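Local atomic coordinates of uronate isomerase (Caulobacter crescentus, PDB entry 2Q01), a protein that catalyses the interconversion of D-glucuronate and D-fructuronate, and of D-galacturonate and D-tagaturonate, in pentose and glucuronate metabolism. Residues Ser47-Asn52 with Arg420-Ile425; Asp152-Arg155 with Asp161-Asn164. All blocks are in the same frame, centred on the assembly; numbering follows the deposited sequence. Where two conformers were deposited one is given.

Contact 1. Residues Ser47-Asn52 with Arg420-Ile425; sequences SWFATN and RAFLSI
Ser47 O, gripped by both Thr51 OG1 (2.9 Å) and Thr51 N, closes the short helical turn from which Trp48 and Phe49 reach across to Arg420 and Phe422. Because the two donors arrive from opposite faces of the Ser47 carbonyl plane, the hydroxyl can add its bond without displacing the backbone one. Across the contact Trp48 presents the edge of its six-membered ring: CH2 lies 3.5 Å from Arg420 O, which sits in the indole plane. The same ring reaches the end of the Arg420 side chain, where Trp48 CZ2 lies over one face of the guanidinium, 4.2 Å from NH1. The arginine is held from elsewhere, its NH2 bonded to His43 O. Trp48 CZ3 also meets Phe422 CB obliquely, at 4.1 Å.

Phe49 and Phe422 form a T-shaped pair. The edge of Phe49 points at the face of Phe422, with centroids 5.3 Å apart and planes at 70°; the nearest atoms are Phe49 CZ and Phe422 CE1, 3.6 Å apart. Phe422 reaches this position with CG anti to its backbone N (chi1 178°), which swings its ring toward Phe49 and turns a face to that residue's CZ-CE2 edge. Leu168 of strand 165-169 touches both phenylalanines, placing the pair against the parallel sheet.

No hydrogen bond spans the two segments. Cohesion rests on aromatic and apolar contact together with the indole edge packed on the arginine's guanidinium face and backbone oxygen, where the C-H edge of Trp48 probably adds a modest electrostatic contribution.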
loop_
_atom_site.group_PDB
_atom_site.type_symbol
_atom_site.label_atom_id
_atom_site.label_comp_id
_atom_site.label_asym_id
_atom_site.label_seq_id
_atom_site.Cartn_x
_atom_site.Cartn_y
_atom_site.Cartn_z
ATOM N N SER B 47 29.103 23.058 -14.074
ATOM C CA SER B 47 30.245 23.323 -14.946
ATOM C C SER B 47 29.894 23.199 -16.427
ATOM O O SER B 47 30.573 23.784 -17.272
ATOM C CB SER B 47 31.400 22.383 -14.612
ATOM O OG SER B 47 31.147 21.080 -15.098
ATOM N N TRP B 48 28.841 22.438 -16.732
ATOM C CA TRP B 48 28.339 22.295 -18.100
ATOM C C TRP B 48 27.915 23.632 -18.699
ATOM O O TRP B 48 28.120 23.873 -19.883
ATOM C CB TRP B 48 27.152 21.327 -18.159
ATOM C CG TRP B 48 27.475 19.884 -17.856
ATOM C CD1 TRP B 48 28.702 19.277 -17.910
ATOM C CD2 TRP B 48 26.539 18.860 -17.494
ATOM N NE1 TRP B 48 28.587 17.944 -17.588
ATOM C CE2 TRP B 48 27.271 17.662 -17.331
ATOM C CE3 TRP B 48 25.149 18.841 -17.284
ATOM C CZ2 TRP B 48 26.662 16.455 -16.957
ATOM C CZ3 TRP B 48 24.544 17.639 -16.915
ATOM C CH2 TRP B 48 25.301 16.464 -16.756
ATOM N N PHE B 49 27.344 24.499 -17.870
ATOM C CA PHE B 49 26.853 25.797 -18.324
ATOM C C PHE B 49 27.870 26.918 -18.135
ATOM O O PHE B 49 27.757 27.968 -18.769
ATOM C CB PHE B 49 25.523 26.137 -17.640
ATOM C CG PHE B 49 24.517 25.029 -17.711
ATOM C CD1 PHE B 49 24.293 24.204 -16.614
ATOM C CD2 PHE B 49 23.820 24.783 -18.890
ATOM C CE1 PHE B 49 23.377 23.163 -16.686
ATOM C CE2 PHE B 49 22.903 23.743 -18.970
ATOM C CZ PHE B 49 22.681 22.933 -17.866
ATOM N N ALA B 50 28.858 26.697 -17.272
ATOM C CA ALA B 50 29.891 27.699 -17.038
ATOM C C ALA B 50 30.946 27.652 -18.136
ATOM O O ALA B 50 31.416 28.696 -18.598
ATOM C CB ALA B 50 30.526 27.520 -15.663
ATOM N N THR B 51 31.311 26.441 -18.555
ATOM C CA THR B 51 32.292 26.264 -19.623
ATOM C C THR B 51 31.633 26.250 -21.000
ATOM O O THR B 51 32.231 26.703 -21.976
ATOM C CB THR B 51 33.143 24.976 -19.444
ATOM O OG1 THR B 51 32.324 23.813 -19.630
ATOM C CG2 THR B 51 33.794 24.935 -18.063
ATOM N N ASN B 52 30.401 25.741 -21.051
ATOM C CA ASN B 52 29.642 25.491 -22.289
ATOM C C ASN B 52 30.359 24.592 -23.302
ATOM O O ASN B 52 30.271 24.793 -24.513
ATOM C CB ASN B 52 29.130 26.791 -22.926
ATOM C CG ASN B 52 27.880 26.577 -23.765
ATOM O OD1 ASN B 52 27.049 25.720 -23.465
ATOM N ND2 ASN B 52 27.740 27.365 -24.819
ATOM N N ARG B 420 20.322 13.652 -13.218
ATOM C CA ARG B 420 21.589 14.124 -13.769
ATOM C C ARG B 420 21.491 14.228 -15.301
ATOM O O ARG B 420 22.145 15.075 -15.916
ATOM C CB ARG B 420 22.749 13.214 -13.337
ATOM C CG ARG B 420 24.132 13.755 -13.695
ATOM C CD ARG B 420 25.245 13.218 -12.804
ATOM N NE ARG B 420 26.548 13.763 -13.200
ATOM C CZ ARG B 420 27.057 14.917 -12.767
ATOM N NH1 ARG B 420 28.248 15.317 -13.198
ATOM N NH2 ARG B 420 26.388 15.678 -11.906
ATOM N N ALA B 421 20.660 13.370 -15.899
ATOM C CA ALA B 421 20.435 13.356 -17.346
ATOM C C ALA B 421 19.699 14.618 -17.793
ATOM O O ALA B 421 18.494 14.763 -17.584
ATOM C CB ALA B 421 19.675 12.097 -17.762
ATOM N N PHE B 422 20.449 15.532 -18.397
ATOM C CA PHE B 422 19.949 16.850 -18.750
ATOM C C PHE B 422 18.939 16.808 -19.893
ATOM O O PHE B 422 17.946 17.534 -19.870
ATOM C CB PHE B 422 21.119 17.770 -19.100
ATOM C CG PHE B 422 20.706 19.146 -19.530
ATOM C CD1 PHE B 422 20.091 20.017 -18.634
ATOM C CD2 PHE B 422 20.945 19.577 -20.828
ATOM C CE1 PHE B 422 19.708 21.294 -19.030
ATOM C CE2 PHE B 422 20.569 20.851 -21.233
ATOM C CZ PHE B 422 19.948 21.713 -20.332
ATOM N N LEU B 423 19.191 15.942 -20.874
ATOM C CA LEU B 423 18.329 15.804 -22.050
ATOM C C LEU B 423 16.957 15.203 -21.758
ATOM O O LEU B 423 16.027 15.350 -22.560
ATOM C CB LEU B 423 19.031 14.976 -23.122
ATOM C CG LEU B 423 19.704 15.761 -24.245
ATOM C CD1 LEU B 423 20.982 16.448 -23.784
ATOM C CD2 LEU B 423 19.997 14.814 -25.377
ATOM N N SER B 424 16.843 14.532 -20.614
ATOM C CA SER B 424 15.588 13.927 -20.183
ATOM C C SER B 424 14.712 14.912 -19.407
ATOM O O SER B 424 13.574 14.596 -19.075
ATOM C CB SER B 424 15.860 12.682 -19.332
ATOM O OG SER B 424 16.469 11.654 -20.095
ATOM N N ILE B 425 15.243 16.100 -19.113
ATOM C CA ILE B 425 14.499 17.115 -18.339
ATOM C C ILE B 425 13.148 17.513 -18.961
ATOM O O ILE B 425 12.123 17.394 -18.276
ATOM C CB ILE B 425 15.380 18.340 -17.912
ATOM C CG1 ILE B 425 16.370 17.932 -16.818
ATOM C CG2 ILE B 425 14.524 19.515 -17.440
ATOM C CD1 ILE B 425 17.277 19.063 -16.357
#

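Contact 2. Residues Asp152-Arg155 with Asp161-Asn164; sequences DAFR and DRFN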
loop_
_atom_site.group_PDB
_atom_site.type_symbol
_atom_site.label_atom_id
_atom_site.label_comp_id
_atom_site.label_asym_id
_atom_site.label_seq_id
_atom_site.Cartn_x
_atom_site.Cartn_y
_atom_site.Cartn_z
ATOM N N ASP B 152 26.353 23.441 -32.783
ATOM C CA ASP B 152 26.140 24.570 -31.871
ATOM C C ASP B 152 24.776 24.534 -31.179
ATOM O O ASP B 152 24.575 25.196 -30.157
ATOM C CB ASP B 152 26.301 25.903 -32.615
ATOM C CG ASP B 152 27.729 26.153 -33.092
ATOM O OD1 ASP B 152 28.686 25.689 -32.431
ATOM O OD2 ASP B 152 27.891 26.827 -34.132
ATOM N N ALA B 153 23.848 23.762 -31.741
ATOM C CA ALA B 153 22.480 23.674 -31.226
ATOM C C ALA B 153 22.355 22.720 -30.037
ATOM O O ALA B 153 21.324 22.690 -29.357
ATOM C CB ALA B 153 21.522 23.268 -32.344
ATOM N N PHE B 154 23.411 21.945 -29.798
ATOM C CA PHE B 154 23.448 20.979 -28.706
ATOM C C PHE B 154 24.511 21.324 -27.650
ATOM O O PHE B 154 24.936 20.467 -26.878
ATOM C CB PHE B 154 23.632 19.560 -29.251
ATOM C CG PHE B 154 22.390 18.989 -29.888
ATOM C CD1 PHE B 154 22.042 19.313 -31.202
ATOM C CD2 PHE B 154 21.569 18.121 -29.177
ATOM C CE1 PHE B 154 20.894 18.781 -31.793
ATOM C CE2 PHE B 154 20.415 17.591 -29.756
ATOM C CZ PHE B 154 20.080 17.914 -31.068
ATOM N N ARG B 155 24.934 22.584 -27.633
ATOM C CA ARG B 155 25.734 23.117 -26.544
ATOM C C ARG B 155 24.800 23.245 -25.347
ATOM O O ARG B 155 23.625 23.579 -25.526
ATOM C CB ARG B 155 26.312 24.493 -26.909
ATOM C CG ARG B 155 27.208 24.510 -28.136
ATOM C CD ARG B 155 28.466 23.682 -27.929
ATOM N NE ARG B 155 29.541 24.466 -27.327
ATOM C CZ ARG B 155 30.620 24.883 -27.982
ATOM N NH1 ARG B 155 30.779 24.585 -29.263
ATOM N NH2 ARG B 155 31.544 25.595 -27.354
ATOM N N ASP B 161 18.140 26.891 -23.404
ATOM C CA ASP B 161 17.225 27.873 -23.982
ATOM C C ASP B 161 16.136 27.231 -24.841
ATOM O O ASP B 161 14.973 27.635 -24.778
ATOM C CB ASP B 161 18.004 28.914 -24.782
ATOM C CG ASP B 161 19.062 29.613 -23.948
ATOM O OD1 ASP B 161 20.059 30.097 -24.528
ATOM O OD2 ASP B 161 18.899 29.670 -22.709
ATOM N N ARG B 162 16.519 26.225 -25.625
ATOM C CA ARG B 162 15.582 25.477 -26.458
ATOM C C ARG B 162 14.556 24.709 -25.628
ATOM O O ARG B 162 13.401 24.568 -26.042
ATOM C CB ARG B 162 16.327 24.500 -27.368
ATOM C CG ARG B 162 15.507 24.055 -28.573
ATOM C CD ARG B 162 15.564 22.555 -28.775
ATOM N NE ARG B 162 16.852 22.114 -29.303
ATOM C CZ ARG B 162 17.051 20.961 -29.932
ATOM N NH1 ARG B 162 16.043 20.114 -30.128
ATOM N NH2 ARG B 162 18.262 20.658 -30.371
ATOM N N PHE B 163 14.980 24.221 -24.461
ATOM C CA PHE B 163 14.110 23.449 -23.573
ATOM C C PHE B 163 13.135 24.336 -22.793
ATOM O O PHE B 163 12.173 23.835 -22.196
ATOM C CB PHE B 163 14.932 22.597 -22.602
ATOM C CG PHE B 163 15.630 21.417 -23.240
ATOM C CD1 PHE B 163 15.237 20.922 -24.484
ATOM C CD2 PHE B 163 16.666 20.773 -22.564
ATOM C CE1 PHE B 163 15.882 19.827 -25.056
ATOM C CE2 PHE B 163 17.313 19.674 -23.124
ATOM C CZ PHE B 163 16.921 19.200 -24.372
ATOM N N ASN B 164 13.390 25.644 -22.820
ATOM C CA ASN B 164 12.574 26.654 -22.144
ATOM C C ASN B 164 12.624 26.467 -20.631
ATOM O O ASN B 164 11.604 26.489 -19.944
ATOM C CB ASN B 164 11.130 26.690 -22.692
ATOM C CG ASN B 164 10.405 27.995 -22.381
ATOM O OD1 ASN B 164 9.174 28.044 -22.395
ATOM N ND2 ASN B 164 11.165 29.052 -22.098
#
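The backbones stay well apart, with the CA atoms of Ala153 and Arg162 8.6 Å from each other as their closest approach, so the gap is bridged by side chains, one from the loop before helix 156-162 and one from its last turn. Arg155 occupies the N-cap position of that helix, and Asn164, with positive phi, closes a Schellman motif at the other end, its N bonded to Asp161 O at 3.2 Å.

The bridge is an off-centre cation-pi contact. Arg162 brings one corner of its guanidinium down onto a face of the Phe154 ring: Arg162 NH2 stands 3.3 Å above the ring plane, displaced toward the rim, and lies 3.4 Å from Phe154 CZ. Guanidinium and ring planes are 81° apart, which makes this an edge-on approach and not a stack; Arg162 CZ is 4.9 Å from the ring centroid, 27° off the normal. The arginine chain is bent at chi2 and again at chi3 (-74°), and these bends turn NH2 toward the ring. Ala153 O lies near the guanidinium plane but 3.8 Å from NH2, which supports an electrostatic attraction at most.

Replacing Phe154 with an alanine would probably leave Arg162 NH2 without the aromatic face it points into, with little beyond the weak NH1 bond to Val126 O to steady the guanidinium.

In the fold, the contact lies at the surface, its centre about 21 Å from the centre of the chain, and joins the loop following helix 138-149 to the last turn of helix 156-162. Phe127 lies with its ring nearly parallel to that of Phe154, while Val126, the acceptor of that weak bond, ends helix 114-126. Strand 165-169 begins directly after Asn164, whose backbone is hydrogen-bonded to Ile37 of neighbouring strand 37-39.

Contact 2 is nested within the long chain loop that contact 1 closes: 47-52 comes first, then 152-155 and 161-164, and 420-425 last. Their centres are about 10 Å apart, and the two touch directly. Asn52 O, just after helix 47-51, probably accepts a hydrogen bond from Arg155 NE at 2.9 Å, while Phe422 CE2 packs 3.9 Å from Phe163 CE2. Helix 156-162 links them, since contact 2 spans its ends and Leu159 within it touches Phe422. Together they join early, middle and late parts of the chain around strand 165-169, in a family assigned to the TIM-barrel clan; contact 1 is partly buried, contact 2 superficial.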